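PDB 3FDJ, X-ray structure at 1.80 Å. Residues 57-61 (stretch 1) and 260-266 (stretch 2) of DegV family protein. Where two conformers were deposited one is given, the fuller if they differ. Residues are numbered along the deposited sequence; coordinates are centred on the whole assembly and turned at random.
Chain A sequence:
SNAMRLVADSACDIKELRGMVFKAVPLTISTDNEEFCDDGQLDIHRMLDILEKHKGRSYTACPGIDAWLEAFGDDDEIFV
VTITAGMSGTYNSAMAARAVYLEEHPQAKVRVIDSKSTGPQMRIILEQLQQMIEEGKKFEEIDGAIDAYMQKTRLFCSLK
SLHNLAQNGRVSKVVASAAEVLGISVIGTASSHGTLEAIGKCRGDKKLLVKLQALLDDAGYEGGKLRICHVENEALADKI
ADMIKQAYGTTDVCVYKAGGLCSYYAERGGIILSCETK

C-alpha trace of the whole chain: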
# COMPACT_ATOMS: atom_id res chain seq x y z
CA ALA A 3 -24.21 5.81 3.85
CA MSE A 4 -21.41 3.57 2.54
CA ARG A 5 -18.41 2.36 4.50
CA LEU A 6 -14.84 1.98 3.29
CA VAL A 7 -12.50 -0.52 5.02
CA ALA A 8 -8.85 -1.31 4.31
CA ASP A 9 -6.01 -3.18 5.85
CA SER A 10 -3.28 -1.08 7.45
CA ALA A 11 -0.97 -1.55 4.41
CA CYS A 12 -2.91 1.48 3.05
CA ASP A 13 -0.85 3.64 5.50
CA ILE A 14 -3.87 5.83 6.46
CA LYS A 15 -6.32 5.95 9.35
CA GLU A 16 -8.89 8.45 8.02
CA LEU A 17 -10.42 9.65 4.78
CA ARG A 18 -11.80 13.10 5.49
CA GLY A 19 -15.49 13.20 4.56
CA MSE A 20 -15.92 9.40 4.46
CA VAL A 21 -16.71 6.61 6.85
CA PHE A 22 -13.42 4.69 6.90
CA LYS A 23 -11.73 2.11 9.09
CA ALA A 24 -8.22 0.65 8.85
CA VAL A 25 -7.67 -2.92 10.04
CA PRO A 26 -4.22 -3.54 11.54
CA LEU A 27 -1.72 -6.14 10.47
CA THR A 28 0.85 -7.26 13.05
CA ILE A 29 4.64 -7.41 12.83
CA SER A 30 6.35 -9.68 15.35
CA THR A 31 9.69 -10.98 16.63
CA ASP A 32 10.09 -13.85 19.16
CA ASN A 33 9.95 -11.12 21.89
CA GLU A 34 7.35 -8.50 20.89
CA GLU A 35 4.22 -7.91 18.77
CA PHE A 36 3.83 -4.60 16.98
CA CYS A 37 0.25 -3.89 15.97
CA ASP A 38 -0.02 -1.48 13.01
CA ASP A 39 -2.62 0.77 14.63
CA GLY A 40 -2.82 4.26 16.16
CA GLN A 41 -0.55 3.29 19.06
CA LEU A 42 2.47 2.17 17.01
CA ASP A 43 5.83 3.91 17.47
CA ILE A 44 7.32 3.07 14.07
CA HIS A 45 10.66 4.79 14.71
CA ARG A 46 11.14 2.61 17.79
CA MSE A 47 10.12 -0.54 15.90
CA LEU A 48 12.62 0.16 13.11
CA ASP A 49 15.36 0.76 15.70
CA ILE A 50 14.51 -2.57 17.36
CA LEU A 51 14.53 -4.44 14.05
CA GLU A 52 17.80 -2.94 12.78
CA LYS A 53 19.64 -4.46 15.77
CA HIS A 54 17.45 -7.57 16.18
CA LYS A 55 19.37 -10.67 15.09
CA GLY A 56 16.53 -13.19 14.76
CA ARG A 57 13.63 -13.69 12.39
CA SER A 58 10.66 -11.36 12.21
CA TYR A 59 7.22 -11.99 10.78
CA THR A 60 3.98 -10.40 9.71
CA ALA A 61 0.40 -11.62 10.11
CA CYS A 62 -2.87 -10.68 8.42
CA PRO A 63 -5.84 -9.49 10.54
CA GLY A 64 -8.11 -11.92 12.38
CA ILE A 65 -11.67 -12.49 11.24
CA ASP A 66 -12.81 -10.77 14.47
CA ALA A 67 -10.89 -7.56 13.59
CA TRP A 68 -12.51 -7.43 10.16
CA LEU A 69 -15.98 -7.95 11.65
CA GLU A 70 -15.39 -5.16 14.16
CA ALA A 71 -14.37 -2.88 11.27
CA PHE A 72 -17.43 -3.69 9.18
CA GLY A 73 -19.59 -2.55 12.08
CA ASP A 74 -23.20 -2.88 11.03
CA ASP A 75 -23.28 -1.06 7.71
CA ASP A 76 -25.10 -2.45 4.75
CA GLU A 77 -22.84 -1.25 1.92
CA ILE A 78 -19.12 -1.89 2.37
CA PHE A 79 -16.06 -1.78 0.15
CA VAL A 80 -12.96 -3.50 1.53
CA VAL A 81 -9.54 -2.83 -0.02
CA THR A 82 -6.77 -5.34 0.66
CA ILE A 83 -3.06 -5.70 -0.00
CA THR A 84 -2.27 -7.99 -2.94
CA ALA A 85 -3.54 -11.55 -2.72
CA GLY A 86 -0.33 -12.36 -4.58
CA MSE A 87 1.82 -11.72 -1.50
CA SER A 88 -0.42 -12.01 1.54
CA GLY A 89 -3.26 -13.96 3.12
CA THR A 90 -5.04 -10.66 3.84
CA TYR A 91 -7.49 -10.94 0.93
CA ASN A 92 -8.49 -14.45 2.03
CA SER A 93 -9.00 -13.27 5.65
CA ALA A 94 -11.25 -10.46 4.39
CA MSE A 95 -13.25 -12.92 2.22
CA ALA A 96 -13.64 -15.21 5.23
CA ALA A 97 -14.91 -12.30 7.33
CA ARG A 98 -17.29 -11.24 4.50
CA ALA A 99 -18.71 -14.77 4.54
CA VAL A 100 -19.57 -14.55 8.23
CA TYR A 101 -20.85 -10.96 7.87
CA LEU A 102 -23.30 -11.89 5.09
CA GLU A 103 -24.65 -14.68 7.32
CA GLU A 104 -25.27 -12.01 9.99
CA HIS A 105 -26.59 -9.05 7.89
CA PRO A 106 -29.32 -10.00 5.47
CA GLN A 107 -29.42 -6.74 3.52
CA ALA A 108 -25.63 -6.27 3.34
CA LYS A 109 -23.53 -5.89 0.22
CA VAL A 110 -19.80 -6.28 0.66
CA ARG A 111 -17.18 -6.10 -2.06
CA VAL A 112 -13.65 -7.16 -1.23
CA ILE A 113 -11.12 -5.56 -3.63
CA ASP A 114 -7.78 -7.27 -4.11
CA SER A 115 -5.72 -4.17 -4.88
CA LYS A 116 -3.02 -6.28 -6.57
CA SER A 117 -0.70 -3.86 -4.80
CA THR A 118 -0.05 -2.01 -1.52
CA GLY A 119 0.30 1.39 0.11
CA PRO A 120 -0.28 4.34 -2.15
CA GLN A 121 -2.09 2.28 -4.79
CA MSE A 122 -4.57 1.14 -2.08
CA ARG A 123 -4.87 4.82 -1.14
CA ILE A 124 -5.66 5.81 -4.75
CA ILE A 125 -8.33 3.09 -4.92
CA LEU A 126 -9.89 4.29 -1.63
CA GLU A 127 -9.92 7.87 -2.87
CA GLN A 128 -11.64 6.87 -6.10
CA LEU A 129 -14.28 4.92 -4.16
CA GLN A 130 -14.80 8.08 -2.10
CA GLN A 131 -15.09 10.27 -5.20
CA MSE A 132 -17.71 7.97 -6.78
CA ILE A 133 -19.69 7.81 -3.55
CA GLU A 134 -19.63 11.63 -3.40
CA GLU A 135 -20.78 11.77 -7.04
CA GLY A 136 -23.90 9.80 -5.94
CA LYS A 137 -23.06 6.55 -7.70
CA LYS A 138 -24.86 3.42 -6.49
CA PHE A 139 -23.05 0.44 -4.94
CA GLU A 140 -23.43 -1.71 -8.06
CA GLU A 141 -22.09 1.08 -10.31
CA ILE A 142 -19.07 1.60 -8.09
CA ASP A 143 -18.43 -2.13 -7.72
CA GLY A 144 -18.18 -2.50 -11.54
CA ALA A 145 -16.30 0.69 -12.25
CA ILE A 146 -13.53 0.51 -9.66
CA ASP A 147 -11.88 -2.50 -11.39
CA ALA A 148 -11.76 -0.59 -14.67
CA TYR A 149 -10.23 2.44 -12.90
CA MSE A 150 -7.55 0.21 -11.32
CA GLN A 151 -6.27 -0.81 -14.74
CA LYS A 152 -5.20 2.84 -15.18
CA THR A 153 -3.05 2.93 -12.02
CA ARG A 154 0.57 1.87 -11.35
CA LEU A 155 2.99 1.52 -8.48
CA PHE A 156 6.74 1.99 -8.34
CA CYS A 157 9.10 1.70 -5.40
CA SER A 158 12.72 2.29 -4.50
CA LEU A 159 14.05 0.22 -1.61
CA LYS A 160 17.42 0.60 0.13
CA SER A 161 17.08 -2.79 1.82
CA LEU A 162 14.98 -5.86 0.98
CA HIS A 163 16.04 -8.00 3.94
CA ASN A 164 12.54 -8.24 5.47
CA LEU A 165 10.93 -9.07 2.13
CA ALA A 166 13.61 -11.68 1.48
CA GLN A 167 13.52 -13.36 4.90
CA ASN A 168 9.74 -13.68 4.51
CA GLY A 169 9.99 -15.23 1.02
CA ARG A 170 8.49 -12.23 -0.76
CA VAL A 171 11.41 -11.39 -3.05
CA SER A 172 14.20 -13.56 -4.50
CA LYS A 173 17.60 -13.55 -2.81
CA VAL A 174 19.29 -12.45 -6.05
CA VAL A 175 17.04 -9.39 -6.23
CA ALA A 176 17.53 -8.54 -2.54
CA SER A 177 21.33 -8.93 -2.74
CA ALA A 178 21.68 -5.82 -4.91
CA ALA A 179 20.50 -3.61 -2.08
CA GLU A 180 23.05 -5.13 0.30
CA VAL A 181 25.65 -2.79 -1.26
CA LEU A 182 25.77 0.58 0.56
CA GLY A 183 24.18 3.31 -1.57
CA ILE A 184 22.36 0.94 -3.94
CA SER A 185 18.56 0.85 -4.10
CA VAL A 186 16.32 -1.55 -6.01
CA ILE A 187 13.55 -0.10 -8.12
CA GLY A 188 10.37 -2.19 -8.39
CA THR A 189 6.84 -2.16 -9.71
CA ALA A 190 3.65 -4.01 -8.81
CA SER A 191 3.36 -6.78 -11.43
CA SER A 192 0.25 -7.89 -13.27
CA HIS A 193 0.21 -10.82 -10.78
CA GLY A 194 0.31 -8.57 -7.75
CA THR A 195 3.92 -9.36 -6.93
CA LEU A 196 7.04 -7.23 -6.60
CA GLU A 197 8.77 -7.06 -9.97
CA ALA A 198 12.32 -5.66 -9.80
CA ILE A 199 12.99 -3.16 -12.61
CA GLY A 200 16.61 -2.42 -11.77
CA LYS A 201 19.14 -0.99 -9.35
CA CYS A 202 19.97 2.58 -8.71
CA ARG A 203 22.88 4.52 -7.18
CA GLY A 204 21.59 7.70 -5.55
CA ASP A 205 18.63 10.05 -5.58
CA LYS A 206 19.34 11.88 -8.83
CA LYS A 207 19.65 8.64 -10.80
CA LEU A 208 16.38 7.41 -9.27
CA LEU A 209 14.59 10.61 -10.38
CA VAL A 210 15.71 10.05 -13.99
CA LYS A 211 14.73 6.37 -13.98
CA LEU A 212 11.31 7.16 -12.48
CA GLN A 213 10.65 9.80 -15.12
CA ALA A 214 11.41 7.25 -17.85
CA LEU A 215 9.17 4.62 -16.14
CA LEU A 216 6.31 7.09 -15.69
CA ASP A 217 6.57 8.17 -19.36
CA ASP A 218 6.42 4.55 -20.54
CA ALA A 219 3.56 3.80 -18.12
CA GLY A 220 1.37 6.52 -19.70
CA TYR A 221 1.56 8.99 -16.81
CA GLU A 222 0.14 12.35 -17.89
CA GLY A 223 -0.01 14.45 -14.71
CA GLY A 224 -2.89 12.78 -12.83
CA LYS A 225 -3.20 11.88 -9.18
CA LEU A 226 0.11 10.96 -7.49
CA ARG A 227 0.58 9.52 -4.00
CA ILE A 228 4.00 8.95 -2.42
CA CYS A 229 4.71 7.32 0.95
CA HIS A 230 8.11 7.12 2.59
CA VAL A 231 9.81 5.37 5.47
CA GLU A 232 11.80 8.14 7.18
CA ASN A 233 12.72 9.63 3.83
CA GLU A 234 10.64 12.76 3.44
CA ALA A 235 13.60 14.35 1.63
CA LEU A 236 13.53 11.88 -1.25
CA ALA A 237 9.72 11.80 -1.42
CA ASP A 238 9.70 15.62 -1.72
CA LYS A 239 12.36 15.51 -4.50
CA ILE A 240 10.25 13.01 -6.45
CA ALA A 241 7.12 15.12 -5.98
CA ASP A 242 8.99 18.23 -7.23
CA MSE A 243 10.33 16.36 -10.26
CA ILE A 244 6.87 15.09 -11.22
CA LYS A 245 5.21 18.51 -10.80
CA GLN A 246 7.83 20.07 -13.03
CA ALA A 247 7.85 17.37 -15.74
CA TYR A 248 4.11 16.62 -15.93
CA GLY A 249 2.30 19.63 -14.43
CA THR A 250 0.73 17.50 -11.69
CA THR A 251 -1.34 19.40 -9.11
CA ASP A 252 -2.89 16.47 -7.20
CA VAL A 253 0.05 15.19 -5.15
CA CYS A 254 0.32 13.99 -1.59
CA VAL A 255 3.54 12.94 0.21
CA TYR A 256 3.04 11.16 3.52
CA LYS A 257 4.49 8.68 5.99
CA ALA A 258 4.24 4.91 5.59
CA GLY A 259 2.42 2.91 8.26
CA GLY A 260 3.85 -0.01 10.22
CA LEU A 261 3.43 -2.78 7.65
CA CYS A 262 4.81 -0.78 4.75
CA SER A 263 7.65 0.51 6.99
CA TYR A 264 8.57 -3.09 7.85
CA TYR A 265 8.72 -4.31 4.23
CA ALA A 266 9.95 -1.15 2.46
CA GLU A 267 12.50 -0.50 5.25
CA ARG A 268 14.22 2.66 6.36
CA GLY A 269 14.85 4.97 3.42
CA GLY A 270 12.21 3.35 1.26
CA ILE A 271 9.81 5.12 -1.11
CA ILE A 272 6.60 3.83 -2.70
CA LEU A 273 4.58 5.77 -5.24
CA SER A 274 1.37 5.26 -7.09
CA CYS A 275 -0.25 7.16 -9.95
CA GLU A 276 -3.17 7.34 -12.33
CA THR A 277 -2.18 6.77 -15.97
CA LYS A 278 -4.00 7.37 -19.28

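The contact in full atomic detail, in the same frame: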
# COMPACT_ATOMS: atom_id res chain seq x y z
N ARG A 57 14.63 -13.84 13.42
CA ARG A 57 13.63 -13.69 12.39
C ARG A 57 12.51 -12.78 12.86
O ARG A 57 12.27 -12.65 14.06
CB ARG A 57 13.05 -15.05 12.02
CG ARG A 57 14.09 -16.01 11.47
CD ARG A 57 13.64 -17.45 11.58
NE ARG A 57 14.16 -18.12 12.78
CZ ARG A 57 13.46 -18.30 13.90
NH1 ARG A 57 12.22 -17.86 14.01
NH2 ARG A 57 14.01 -18.92 14.92
N SER A 58 11.85 -12.13 11.91
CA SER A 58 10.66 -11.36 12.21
C SER A 58 9.63 -11.71 11.15
O SER A 58 9.97 -12.19 10.06
CB SER A 58 10.93 -9.86 12.25
OG SER A 58 11.63 -9.44 11.10
N TYR A 59 8.37 -11.46 11.49
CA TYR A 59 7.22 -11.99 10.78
C TYR A 59 6.11 -10.97 10.70
O TYR A 59 6.08 -10.04 11.48
CB TYR A 59 6.65 -13.19 11.53
CG TYR A 59 7.67 -14.24 11.89
CD1 TYR A 59 8.00 -15.24 10.98
CD2 TYR A 59 8.31 -14.22 13.11
CE1 TYR A 59 8.96 -16.20 11.30
CE2 TYR A 59 9.24 -15.17 13.44
CZ TYR A 59 9.56 -16.16 12.53
OH TYR A 59 10.49 -17.11 12.85
N THR A 60 5.20 -11.16 9.74
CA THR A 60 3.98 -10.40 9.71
C THR A 60 2.78 -11.35 9.68
O THR A 60 2.89 -12.50 9.26
CB THR A 60 3.92 -9.41 8.51
OG1 THR A 60 4.01 -10.12 7.26
CG2 THR A 60 5.07 -8.40 8.62
N ALA A 61 1.63 -10.84 10.11
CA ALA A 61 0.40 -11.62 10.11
C ALA A 61 -0.75 -10.76 9.62
O ALA A 61 -0.83 -9.57 9.94
CB ALA A 61 0.10 -12.11 11.52
N GLY A 260 3.00 1.04 9.65
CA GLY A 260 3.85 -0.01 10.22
C GLY A 260 4.22 -1.12 9.24
O GLY A 260 5.38 -1.47 9.11
N LEU A 261 3.23 -1.66 8.55
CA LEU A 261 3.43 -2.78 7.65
C LEU A 261 4.32 -2.37 6.49
O LEU A 261 5.31 -3.04 6.16
CB LEU A 261 2.07 -3.27 7.12
CG LEU A 261 2.04 -4.56 6.29
CD1 LEU A 261 2.55 -4.35 4.88
CD2 LEU A 261 2.83 -5.68 7.02
N CYS A 262 3.98 -1.26 5.84
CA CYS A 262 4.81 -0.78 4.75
C CYS A 262 6.21 -0.37 5.23
O CYS A 262 7.18 -0.59 4.51
CB CYS A 262 4.13 0.33 3.95
SG CYS A 262 2.74 -0.30 2.90
N SER A 263 6.33 0.15 6.44
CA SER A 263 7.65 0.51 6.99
C SER A 263 8.49 -0.74 7.21
O SER A 263 9.68 -0.73 6.93
CB SER A 263 7.52 1.33 8.28
OG SER A 263 6.94 2.61 8.03
N TYR A 264 7.86 -1.83 7.65
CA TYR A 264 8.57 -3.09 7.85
C TYR A 264 9.15 -3.63 6.53
O TYR A 264 10.32 -4.00 6.48
CB TYR A 264 7.67 -4.13 8.54
CG TYR A 264 8.29 -5.49 8.66
CD1 TYR A 264 9.22 -5.74 9.66
CD2 TYR A 264 7.99 -6.51 7.77
CE1 TYR A 264 9.84 -6.97 9.76
CE2 TYR A 264 8.61 -7.78 7.88
CZ TYR A 264 9.53 -7.99 8.88
OH TYR A 264 10.17 -9.20 9.02
N TYR A 265 8.33 -3.68 5.49
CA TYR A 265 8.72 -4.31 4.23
C TYR A 265 9.49 -3.40 3.28
O TYR A 265 10.36 -3.88 2.54
CB TYR A 265 7.50 -4.93 3.54
CG TYR A 265 7.11 -6.28 4.10
CD1 TYR A 265 8.01 -7.36 4.05
CD2 TYR A 265 5.87 -6.49 4.72
CE1 TYR A 265 7.67 -8.60 4.57
CE2 TYR A 265 5.53 -7.74 5.23
CZ TYR A 265 6.42 -8.78 5.14
OH TYR A 265 6.11 -10.01 5.68
N ALA A 266 9.19 -2.10 3.28
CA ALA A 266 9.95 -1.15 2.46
C ALA A 266 11.28 -0.74 3.09
O ALA A 266 12.23 -0.39 2.39
CB ALA A 266 9.12 0.09 2.12

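Two tyrosine hydroxyls reaching from helix 260-266 to hydroxyls on stretch 57-61 hold this small contact together, which buries 226 Å². The strand 59-61 and the helix run roughly antiparallel, at 148°, with axes 10.4 Å apart at closest, a gap that long side chains must span. In the extended backbone side chains alternate: S58 and T60 point toward the helix, Y59 and A61 away. Y264, with chi1 at 174° (t), sends its ring out to S58, whose p rotamer (50°) brings OG to 2.6 Å from Y264 OH; this hydrogen bond lies at the ring edge, near its plane, and either hydroxyl could be the donor. Y265 leaves the helix sideways, yet its m rotamer (-81°) carries the ring end to the strand, where Y265 OH and T60 OG1 hydrogen-bond at 2.6 Å, again edge-on and with either as possible donor. T60 suits its place because it is both polar and apolar: at chi1 60° (p), OG1 bonds to Y265 OH, and T60 CG2 packs 3.6 Å from Y264 CD2, 3.9 Å from L261 CD2 and 3.5 Å from Y265 CE2. L261, chi1 t and chi2 m, also starts sideways and brings its end nearer, adding an apolar contact. One helical turn apart, L261 and Y264 thus both meet the T60 methyl, as does Y265.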